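Capsid protein (PDB 5YKU) forms the capsid of a prawn nodavirus, with a protrusion domain that probably builds the dimeric surface spikes. Local coordinates at residues K26-Q31 and T99-Y104; K58-C63 and S71-D76; L9-D14 and R116-I121. One frame throughout, in Å; residues are numbered along the deposited sequence.

All three contacts are antiparallel strand pairs of one helix-free domain, and all reach the same sheet. Interactions 1 and 2 are close neighbours, their centres about 9 Å apart: strands 57-63 and 96-104 lie side by side, joined by Val101 N to Thr60 O at 2.9 Å, while Leu100 CD2 packs 3.7 Å from Ile61 CD1. Interaction 3 lies across the chain's centre, about 27 Å from interaction 1 and about 21 Å from interaction 2, centre to centre. Along the chain the contacts are nested, 2 within 1 and 1 within 3. The Gln31 and Ile117 side chains lie about 10 Å and about 13 Å from a bound zinc ion, not necessarily the same.

Interaction 1: residues K26-Q31 and T99-Y104; sequences KQTYTQ and TLVTDY
Five residue pairs, from Lys26 with Asp103 to Thr30 with Thr99, form an antiparallel strand pair at one margin of the all-beta protrusion domain, the N-to-C directions of the two segments being 155° apart. Gln27 with Thr102 and Tyr29 with Leu100 are the hydrogen-bonded pairs, and Thr102 N reaches Gln27 O almost straight at 2.8 Å. CA-H groups of the non-hydrogen-bonded residues approach carbonyls of neighbouring hydrogen-bonded residues across the ladder, as Thr28 CA does at 3.3 Å from Leu100 O.

Alternation sorts the side chains onto two faces. On one, Lys26 and Asp103 lie side by side in a salt bridge, NZ 3.1 Å from OD1, whose hydrogen bond is weak. Further along this face, Thr28 sets OG1 against both methyls of Val101 and CG2 against Thr99 CG2.

The other face belongs to Tyr29. Its CG sits between the backbone N and the carbonyl carbon (chi1 62°), and the ring crosses Leu100 obliquely. Leu100 CB lies over one ring face, 3.9 Å from the centroid and offset toward the rim, a CH-pi contact. Thr102 approaches differently: its OG1 lies in the ring plane at the edge, 3.7 Å from CE1. Pro22 of the preceding loop packs on Tyr29 too, and the phenol is hydrogen-bonded to Val20 O. The same Tyr29 OH accepts from a water at 2.9 Å, which is also hydrogen-bonded to Tyr104 OH.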
loop_
_atom_site.group_PDB
_atom_site.type_symbol
_atom_site.label_atom_id
_atom_site.label_comp_id
_atom_site.label_asym_id
_atom_site.label_seq_id
_atom_site.Cartn_x
_atom_site.Cartn_y
_atom_site.Cartn_z
ATOM N N LYS A 26 -4.696 -10.925 -15.475
ATOM C CA LYS A 26 -5.438 -11.154 -14.295
ATOM C C LYS A 26 -4.589 -11.862 -13.310
ATOM O O LYS A 26 -4.058 -12.950 -13.640
ATOM C CB LYS A 26 -6.719 -11.976 -14.493
ATOM C CG LYS A 26 -7.785 -11.038 -15.194
ATOM C CD LYS A 26 -9.119 -11.813 -15.298
ATOM C CE LYS A 26 -10.163 -11.145 -16.130
ATOM N NZ LYS A 26 -9.845 -9.797 -16.543
ATOM N N GLN A 27 -4.438 -11.400 -12.086
ATOM C CA GLN A 27 -3.555 -12.048 -11.104
ATOM C C GLN A 27 -4.039 -11.764 -9.730
ATOM O O GLN A 27 -4.532 -10.627 -9.445
ATOM C CB GLN A 27 -2.099 -11.536 -11.298
ATOM C CG GLN A 27 -0.980 -12.469 -10.777
ATOM C CD GLN A 27 0.358 -11.813 -11.100
ATOM O OE1 GLN A 27 0.656 -11.555 -12.154
ATOM N NE2 GLN A 27 1.024 -11.292 -10.032
ATOM N N THR A 28 -3.889 -12.646 -8.800
ATOM C CA THR A 28 -4.015 -12.455 -7.430
ATOM C C THR A 28 -2.748 -12.887 -6.778
ATOM O O THR A 28 -2.252 -14.040 -7.039
ATOM C CB THR A 28 -5.190 -13.258 -6.797
ATOM O OG1 THR A 28 -6.409 -12.745 -7.365
ATOM C CG2 THR A 28 -5.330 -13.157 -5.315
ATOM N N TYR A 29 -2.097 -12.076 -5.966
ATOM C CA TYR A 29 -0.800 -12.337 -5.447
ATOM C C TYR A 29 -0.574 -11.567 -4.163
ATOM O O TYR A 29 -1.409 -10.771 -3.776
ATOM C CB TYR A 29 0.236 -12.043 -6.516
ATOM C CG TYR A 29 0.348 -10.581 -7.042
ATOM C CD1 TYR A 29 -0.579 -10.093 -7.898
ATOM C CD2 TYR A 29 1.346 -9.753 -6.668
ATOM C CE1 TYR A 29 -0.519 -8.853 -8.485
ATOM C CE2 TYR A 29 1.481 -8.481 -7.154
ATOM C CZ TYR A 29 0.568 -8.020 -8.145
ATOM O OH TYR A 29 0.672 -6.774 -8.701
ATOM N N THR A 30 0.508 -11.861 -3.476
ATOM C CA THR A 30 0.841 -11.171 -2.260
ATOM C C THR A 30 2.137 -10.436 -2.317
ATOM O O THR A 30 2.976 -10.701 -3.126
ATOM C CB THR A 30 0.803 -12.076 -1.050
ATOM O OG1 THR A 30 1.854 -13.054 -1.196
ATOM C CG2 THR A 30 -0.523 -12.783 -0.877
ATOM N N GLN A 31 2.306 -9.488 -1.415
ATOM C CA GLN A 31 3.549 -8.736 -1.218
ATOM C C GLN A 31 3.731 -8.504 0.227
ATOM O O GLN A 31 2.805 -8.035 0.923
ATOM C CB GLN A 31 3.527 -7.412 -1.943
ATOM C CG GLN A 31 4.814 -6.636 -1.890
ATOM C CD GLN A 31 4.857 -5.486 -2.848
ATOM O OE1 GLN A 31 4.205 -5.512 -3.892
ATOM N NE2 GLN A 31 5.629 -4.481 -2.610
ATOM N N THR A 99 -2.583 -8.546 -0.030
ATOM C CA THR A 99 -3.101 -9.282 -1.192
ATOM C C THR A 99 -3.496 -8.327 -2.263
ATOM O O THR A 99 -4.277 -7.367 -2.005
ATOM C CB THR A 99 -4.290 -10.158 -0.829
ATOM O OG1 THR A 99 -3.792 -11.183 0.079
ATOM C CG2 THR A 99 -4.842 -10.900 -2.036
ATOM N N LEU A 100 -2.965 -8.440 -3.420
ATOM C CA LEU A 100 -3.190 -7.675 -4.593
ATOM C C LEU A 100 -3.998 -8.430 -5.598
ATOM O O LEU A 100 -3.711 -9.581 -5.912
ATOM C CB LEU A 100 -1.906 -7.206 -5.261
ATOM C CG LEU A 100 -0.957 -6.329 -4.392
ATOM C CD1 LEU A 100 -0.012 -7.236 -3.585
ATOM C CD2 LEU A 100 -0.183 -5.358 -5.224
ATOM N N VAL A 101 -5.071 -7.857 -6.101
ATOM C CA VAL A 101 -5.899 -8.410 -7.163
ATOM C C VAL A 101 -5.832 -7.456 -8.337
ATOM O O VAL A 101 -6.210 -6.254 -8.173
ATOM C CB VAL A 101 -7.312 -8.651 -6.703
ATOM C CG1 VAL A 101 -8.174 -9.180 -7.885
ATOM C CG2 VAL A 101 -7.428 -9.544 -5.473
ATOM N N THR A 102 -5.271 -7.907 -9.419
ATOM C CA THR A 102 -5.046 -7.058 -10.599
ATOM C C THR A 102 -5.847 -7.533 -11.750
ATOM O O THR A 102 -5.974 -8.703 -11.998
ATOM C CB THR A 102 -3.596 -6.864 -10.934
ATOM O OG1 THR A 102 -2.996 -8.162 -11.113
ATOM C CG2 THR A 102 -2.829 -6.153 -9.810
ATOM N N ASP A 103 -6.379 -6.615 -12.523
ATOM C CA ASP A 103 -7.156 -6.848 -13.730
ATOM C C ASP A 103 -6.750 -5.724 -14.709
ATOM O O ASP A 103 -7.177 -4.574 -14.593
ATOM C CB ASP A 103 -8.672 -6.817 -13.419
ATOM C CG ASP A 103 -9.488 -6.966 -14.639
ATOM O OD1 ASP A 103 -9.020 -6.963 -15.769
ATOM O OD2 ASP A 103 -10.739 -6.913 -14.404
ATOM N N TYR A 104 -5.816 -6.016 -15.576
ATOM C CA TYR A 104 -5.216 -5.088 -16.500
ATOM C C TYR A 104 -5.680 -5.441 -17.903
ATOM O O TYR A 104 -5.500 -6.609 -18.302
ATOM C CB TYR A 104 -3.689 -5.113 -16.410
ATOM C CG TYR A 104 -2.983 -4.526 -15.209
ATOM C CD1 TYR A 104 -3.642 -4.316 -13.989
ATOM C CD2 TYR A 104 -1.627 -4.192 -15.266
ATOM C CE1 TYR A 104 -2.970 -3.814 -12.873
ATOM C CE2 TYR A 104 -0.976 -3.685 -14.190
ATOM C CZ TYR A 104 -1.634 -3.536 -12.966
ATOM O OH TYR A 104 -1.005 -3.024 -11.837
HETATM O O HOH W 1 -0.220 -4.015 -8.970
#

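Interaction 2: residues K58-C63 and S71-D76; sequences KCTITC and SISYFD
The ring of Phe75 meets Lys58 by its edge: CD1 lies 3.6 Å from Lys58 CA, which sits in the ring plane, and CE1 comes up against Lys58 CB. Phe75 CG stands anti to the backbone N (chi1 -164°), and the CD1-CE1 edge of the ring abuts the base of the lysine side chain. This is one end of a beta hairpin, strands 57-63 and 69-75, whose surfaces fit differently on its two faces.

On the buried face Tyr74 is the large bump. One edge of its ring lies against the groove formed by Cys59 CB and Ile61 CD1 of the partner strand, Tyr74 CD2 meeting Cys59 CB at 4.1 Å and Tyr74 CE2 meeting the terminal methyl CD1 of Ile61 at 3.9 Å. Cys59 SG stands obliquely to the same ring, 5.3 Å from the centroid of Tyr74. Beyond Tyr74, Ile72 and Ile61 meet through their branch points, CB to CB.

The other face is more polar. Ser71 OG, anti to its backbone N, touches two threonine methyls that lie about at right angles as seen from it, 3.6 Å from Thr60 CG2 and 4.0 Å from Thr62 CG2. Beside it a water bridges Thr60 OG1 and Ser73 OG, joining side chains that barely touch directly. Four backbone bonds hold this register; Tyr74 N to Cys59 O, at 2.8 Å, is nearly straight.

No helix flanks the hairpin. Strand 96-104 adjoins 57-63, with Leu100 and Phe98 on Ile61, and strand 81-89 adjoins 69-75. Tyr74 stacks on Tyr113, meets the Trp19 ring, and its OH is hydrogen-bonded to Gln114 O and Trp19 NE1, while Pro46 of strand 41-47 packs on it and on Ile72.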
loop_
_atom_site.group_PDB
_atom_site.type_symbol
_atom_site.label_atom_id
_atom_site.label_comp_id
_atom_site.label_asym_id
_atom_site.label_seq_id
_atom_site.Cartn_x
_atom_site.Cartn_y
_atom_site.Cartn_z
ATOM N N LYS A 58 -6.279 -2.004 -13.445
ATOM C CA LYS A 58 -6.977 -1.976 -12.180
ATOM C C LYS A 58 -6.250 -2.804 -11.131
ATOM O O LYS A 58 -5.859 -3.964 -11.405
ATOM C CB LYS A 58 -8.380 -2.599 -12.338
ATOM C CG LYS A 58 -9.249 -2.452 -11.085
ATOM C CD LYS A 58 -10.634 -3.149 -11.256
ATOM C CE LYS A 58 -11.457 -3.002 -10.048
ATOM N NZ LYS A 58 -12.767 -3.708 -10.390
ATOM N N CYS A 59 -6.057 -2.231 -9.947
ATOM C CA CYS A 59 -5.465 -2.987 -8.846
ATOM C C CYS A 59 -6.215 -2.683 -7.569
ATOM O O CYS A 59 -6.513 -1.508 -7.312
ATOM C CB CYS A 59 -3.977 -2.534 -8.717
ATOM S SG CYS A 59 -3.144 -3.295 -7.278
ATOM N N THR A 60 -6.513 -3.711 -6.838
ATOM C CA THR A 60 -7.185 -3.603 -5.540
ATOM C C THR A 60 -6.385 -4.289 -4.488
ATOM O O THR A 60 -5.906 -5.460 -4.745
ATOM C CB THR A 60 -8.600 -4.209 -5.595
ATOM O OG1 THR A 60 -9.304 -3.709 -6.723
ATOM C CG2 THR A 60 -9.376 -3.906 -4.390
ATOM N N ILE A 61 -6.182 -3.698 -3.347
ATOM C CA ILE A 61 -5.283 -4.217 -2.304
ATOM C C ILE A 61 -5.980 -4.271 -1.005
ATOM O O ILE A 61 -6.659 -3.323 -0.602
ATOM C CB ILE A 61 -4.014 -3.365 -2.192
ATOM C CG1 ILE A 61 -3.466 -3.269 -3.654
ATOM C CG2 ILE A 61 -3.068 -3.943 -1.137
ATOM C CD1 ILE A 61 -2.153 -2.687 -3.687
ATOM N N THR A 62 -5.785 -5.393 -0.282
ATOM C CA THR A 62 -6.200 -5.528 1.091
ATOM C C THR A 62 -5.017 -6.068 1.905
ATOM O O THR A 62 -4.035 -6.569 1.305
ATOM C CB THR A 62 -7.434 -6.453 1.201
ATOM O OG1 THR A 62 -7.085 -7.743 0.666
ATOM C CG2 THR A 62 -8.629 -5.895 0.548
ATOM N N CYS A 63 -5.104 -6.014 3.216
ATOM C CA CYS A 63 -4.022 -6.499 4.099
ATOM C C CYS A 63 -4.439 -7.753 4.844
ATOM O O CYS A 63 -5.591 -7.831 5.304
ATOM C CB CYS A 63 -3.686 -5.405 5.088
ATOM S SG CYS A 63 -2.341 -5.776 6.212
ATOM N N SER A 71 -9.285 -1.088 2.198
ATOM C CA SER A 71 -8.929 -1.467 0.857
ATOM C C SER A 71 -8.408 -0.292 0.123
ATOM O O SER A 71 -8.799 0.836 0.432
ATOM C CB SER A 71 -10.165 -2.055 0.164
ATOM O OG SER A 71 -10.052 -2.522 -1.147
ATOM N N ILE A 72 -7.496 -0.541 -0.779
ATOM C CA ILE A 72 -6.906 0.458 -1.653
ATOM C C ILE A 72 -7.219 0.140 -3.124
ATOM O O ILE A 72 -7.129 -1.022 -3.531
ATOM C CB ILE A 72 -5.396 0.616 -1.445
ATOM C CG1 ILE A 72 -5.117 1.183 -0.093
ATOM C CG2 ILE A 72 -4.757 1.460 -2.525
ATOM C CD1 ILE A 72 -3.692 1.246 0.355
ATOM N N SER A 73 -7.604 1.175 -3.884
ATOM C CA SER A 73 -7.946 1.017 -5.270
ATOM C C SER A 73 -7.108 1.868 -6.143
ATOM O O SER A 73 -6.999 3.115 -5.918
ATOM C CB SER A 73 -9.382 1.379 -5.522
ATOM O OG SER A 73 -10.276 0.421 -4.981
ATOM N N TYR A 74 -6.553 1.326 -7.249
ATOM C CA TYR A 74 -5.882 2.044 -8.305
ATOM C C TYR A 74 -6.574 1.807 -9.616
ATOM O O TYR A 74 -6.931 0.667 -9.943
ATOM C CB TYR A 74 -4.452 1.613 -8.458
ATOM C CG TYR A 74 -3.589 1.784 -7.223
ATOM C CD1 TYR A 74 -2.873 2.968 -6.985
ATOM C CD2 TYR A 74 -3.445 0.739 -6.350
ATOM C CE1 TYR A 74 -2.083 3.099 -5.860
ATOM C CE2 TYR A 74 -2.620 0.856 -5.234
ATOM C CZ TYR A 74 -1.943 2.025 -4.998
ATOM O OH TYR A 74 -1.147 2.156 -3.871
ATOM N N PHE A 75 -6.668 2.829 -10.449
ATOM C CA PHE A 75 -7.109 2.693 -11.866
ATOM C C PHE A 75 -6.598 3.851 -12.592
ATOM O O PHE A 75 -6.701 4.988 -12.109
ATOM C CB PHE A 75 -8.633 2.613 -11.969
ATOM C CG PHE A 75 -9.111 2.105 -13.295
ATOM C CD1 PHE A 75 -8.841 0.795 -13.644
ATOM C CD2 PHE A 75 -9.743 2.857 -14.191
ATOM C CE1 PHE A 75 -9.328 0.227 -14.814
ATOM C CE2 PHE A 75 -10.189 2.317 -15.424
ATOM C CZ PHE A 75 -10.047 1.008 -15.697
ATOM N N ASP A 76 -6.035 3.669 -13.787
ATOM C CA ASP A 76 -5.312 4.733 -14.482
ATOM C C ASP A 76 -5.974 5.307 -15.682
ATOM O O ASP A 76 -5.370 6.173 -16.287
ATOM C CB ASP A 76 -3.899 4.229 -14.778
ATOM C CG ASP A 76 -3.830 3.089 -15.779
ATOM O OD1 ASP A 76 -4.911 2.540 -16.146
ATOM O OD2 ASP A 76 -2.652 2.801 -16.226
HETATM O O HOH W 2 -10.439 -1.311 -6.998
#

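Interaction 3: residues L9-D14 and R116-I121; sequences LTYNAD and RIIRAI
The guanidinium of Arg116 meets Ala13 by its edge. Ala13 O lies only 4° out of the guanidinium plane and accepts a nearly straight bond from NH1 at 2.9 Å. A water, likewise in plane at the edge, accepts from NH1 and donates to Asp14 OD1, linking two opposite charges too far apart for a salt bridge. The bend at chi3 of Arg116 (-55°) turns NE out of the extended line of the chain, and Arg116 CG and CD both lie 3.3 Å from Ala13 O. Arg119 offers a face instead, to a residue of its own strand: Ile121, two residues on, sets CG1 over the centre of the Arg119 guanidinium, 3.8 Å above the plane, while Arg119 NH1 bonds to Asn125 O. The Tyr11 ring, obliquely placed, touches Ile118 CG2 with CD1 at 4.0 Å.

Around these groups runs an antiparallel ladder. Thr10 and Ile121 form its outer hydrogen-bonded pair: Ile121 N gives Thr10 O a 2.8 Å bond, while the return bond from Thr10 N is weak, and a water bridges Thr10 OG1 and Ile121 O there. Asn12 pairs with Arg119 by two backbone bonds. Its CB meets Ile121 CD1 at 3.8 Å, and its OD1 accepts from Asp14 N at 2.9 Å, an Asx turn. On the opposite face Leu9 CD1 packs on Ala120 CB, and Ala13 CB on Ile118 CG1.

Strand 10-18 is outermost in the sheet within this chain. Strand 114-121 lies between it and strand 41-47, onto which Ile117 packs through Phe42 and Ile44, while Arg116 makes a cation-pi contact with Tyr47.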
loop_
_atom_site.group_PDB
_atom_site.type_symbol
_atom_site.label_atom_id
_atom_site.label_comp_id
_atom_site.label_asym_id
_atom_site.label_seq_id
_atom_site.Cartn_x
_atom_site.Cartn_y
_atom_site.Cartn_z
ATOM N N LEU A 9 4.128 14.332 19.775
ATOM C CA LEU A 9 3.601 13.567 18.588
ATOM C C LEU A 9 4.027 14.296 17.308
ATOM O O LEU A 9 3.908 15.459 17.135
ATOM C CB LEU A 9 2.070 13.540 18.667
ATOM C CG LEU A 9 1.353 13.093 17.375
ATOM C CD1 LEU A 9 1.534 11.672 17.083
ATOM C CD2 LEU A 9 -0.144 13.419 17.564
ATOM N N THR A 10 4.512 13.473 16.385
ATOM C CA THR A 10 4.748 13.852 14.984
ATOM C C THR A 10 4.367 12.675 14.118
ATOM O O THR A 10 4.133 11.577 14.616
ATOM C CB THR A 10 6.226 14.227 14.714
ATOM O OG1 THR A 10 7.042 13.089 14.940
ATOM C CG2 THR A 10 6.702 15.397 15.619
ATOM N N TYR A 11 4.365 12.889 12.837
ATOM C CA TYR A 11 4.197 11.801 11.855
ATOM C C TYR A 11 5.389 11.687 10.996
ATOM O O TYR A 11 6.022 12.676 10.638
ATOM C CB TYR A 11 2.974 12.158 10.957
ATOM C CG TYR A 11 1.654 12.360 11.657
ATOM C CD1 TYR A 11 0.735 11.316 11.870
ATOM C CD2 TYR A 11 1.297 13.605 12.126
ATOM C CE1 TYR A 11 -0.509 11.560 12.482
ATOM C CE2 TYR A 11 0.095 13.852 12.739
ATOM C CZ TYR A 11 -0.784 12.857 12.874
ATOM O OH TYR A 11 -2.008 13.095 13.468
ATOM N N ASN A 12 5.631 10.494 10.501
ATOM C CA ASN A 12 6.534 10.244 9.424
ATOM C C ASN A 12 5.650 9.724 8.274
ATOM O O ASN A 12 5.067 8.628 8.425
ATOM C CB ASN A 12 7.645 9.272 9.840
ATOM C CG ASN A 12 8.617 9.034 8.718
ATOM O OD1 ASN A 12 8.277 8.789 7.574
ATOM N ND2 ASN A 12 9.870 9.116 9.043
ATOM N N ALA A 13 5.614 10.447 7.203
ATOM C CA ALA A 13 4.875 10.080 6.000
ATOM C C ALA A 13 5.772 9.932 4.804
ATOM O O ALA A 13 5.357 10.005 3.630
ATOM C CB ALA A 13 3.837 11.088 5.742
ATOM N N ASP A 14 7.084 9.676 5.026
ATOM C CA ASP A 14 8.077 9.601 3.951
ATOM C C ASP A 14 8.354 8.210 3.492
ATOM O O ASP A 14 9.120 8.108 2.492
ATOM C CB ASP A 14 9.365 10.398 4.295
ATOM C CG ASP A 14 9.109 11.828 4.331
ATOM O OD1 ASP A 14 8.313 12.316 3.514
ATOM O OD2 ASP A 14 9.679 12.459 5.260
ATOM N N ARG A 116 2.256 5.034 0.164
ATOM C CA ARG A 116 2.870 5.878 1.218
ATOM C C ARG A 116 2.441 5.336 2.554
ATOM O O ARG A 116 1.235 5.150 2.771
ATOM C CB ARG A 116 2.464 7.317 1.007
ATOM C CG ARG A 116 3.061 8.240 2.071
ATOM C CD ARG A 116 2.574 9.693 1.866
ATOM N NE ARG A 116 2.833 10.195 0.536
ATOM C CZ ARG A 116 3.996 10.540 0.043
ATOM N NH1 ARG A 116 5.074 10.587 0.776
ATOM N NH2 ARG A 116 4.015 10.964 -1.228
ATOM N N ILE A 117 3.373 5.148 3.431
ATOM C CA ILE A 117 3.063 4.689 4.803
ATOM C C ILE A 117 3.204 5.810 5.752
ATOM O O ILE A 117 4.184 6.619 5.694
ATOM C CB ILE A 117 3.956 3.510 5.193
ATOM C CG1 ILE A 117 3.555 2.288 4.351
ATOM C CG2 ILE A 117 3.833 3.212 6.699
ATOM C CD1 ILE A 117 4.384 1.052 4.511
ATOM N N ILE A 118 2.173 6.017 6.564
ATOM C CA ILE A 118 2.101 7.058 7.575
ATOM C C ILE A 118 2.248 6.427 8.933
ATOM O O ILE A 118 1.471 5.479 9.312
ATOM C CB ILE A 118 0.844 7.864 7.525
ATOM C CG1 ILE A 118 0.786 8.543 6.150
ATOM C CG2 ILE A 118 0.774 8.898 8.625
ATOM C CD1 ILE A 118 -0.568 9.060 5.839
ATOM N N ARG A 119 3.194 6.912 9.767
ATOM C CA ARG A 119 3.446 6.421 11.096
ATOM C C ARG A 119 3.382 7.538 12.102
ATOM O O ARG A 119 4.100 8.542 11.948
ATOM C CB ARG A 119 4.890 5.840 11.151
ATOM C CG ARG A 119 5.294 5.342 12.510
ATOM C CD ARG A 119 6.780 4.995 12.517
ATOM N NE ARG A 119 7.327 4.842 13.853
ATOM C CZ ARG A 119 8.596 5.025 14.190
ATOM N NH1 ARG A 119 8.878 4.902 15.454
ATOM N NH2 ARG A 119 9.452 5.399 13.228
ATOM N N ALA A 120 2.518 7.465 13.093
ATOM C CA ALA A 120 2.547 8.391 14.267
ATOM C C ALA A 120 3.741 7.978 15.162
ATOM O O ALA A 120 3.812 6.839 15.618
ATOM C CB ALA A 120 1.250 8.277 15.049
ATOM N N ILE A 121 4.646 8.923 15.344
ATOM C CA ILE A 121 5.807 8.735 16.213
ATOM C C ILE A 121 5.435 9.241 17.626
ATOM O O ILE A 121 5.416 10.465 17.812
ATOM C CB ILE A 121 7.032 9.383 15.622
ATOM C CG1 ILE A 121 7.326 8.692 14.264
ATOM C CG2 ILE A 121 8.218 9.132 16.592
ATOM C CD1 ILE A 121 8.499 9.269 13.524
HETATM O O HOH W 3 7.329 12.473 17.584
HETATM O O HOH W 4 6.559 6.516 6.990
HETATM O O HOH W 5 7.760 11.643 0.758
#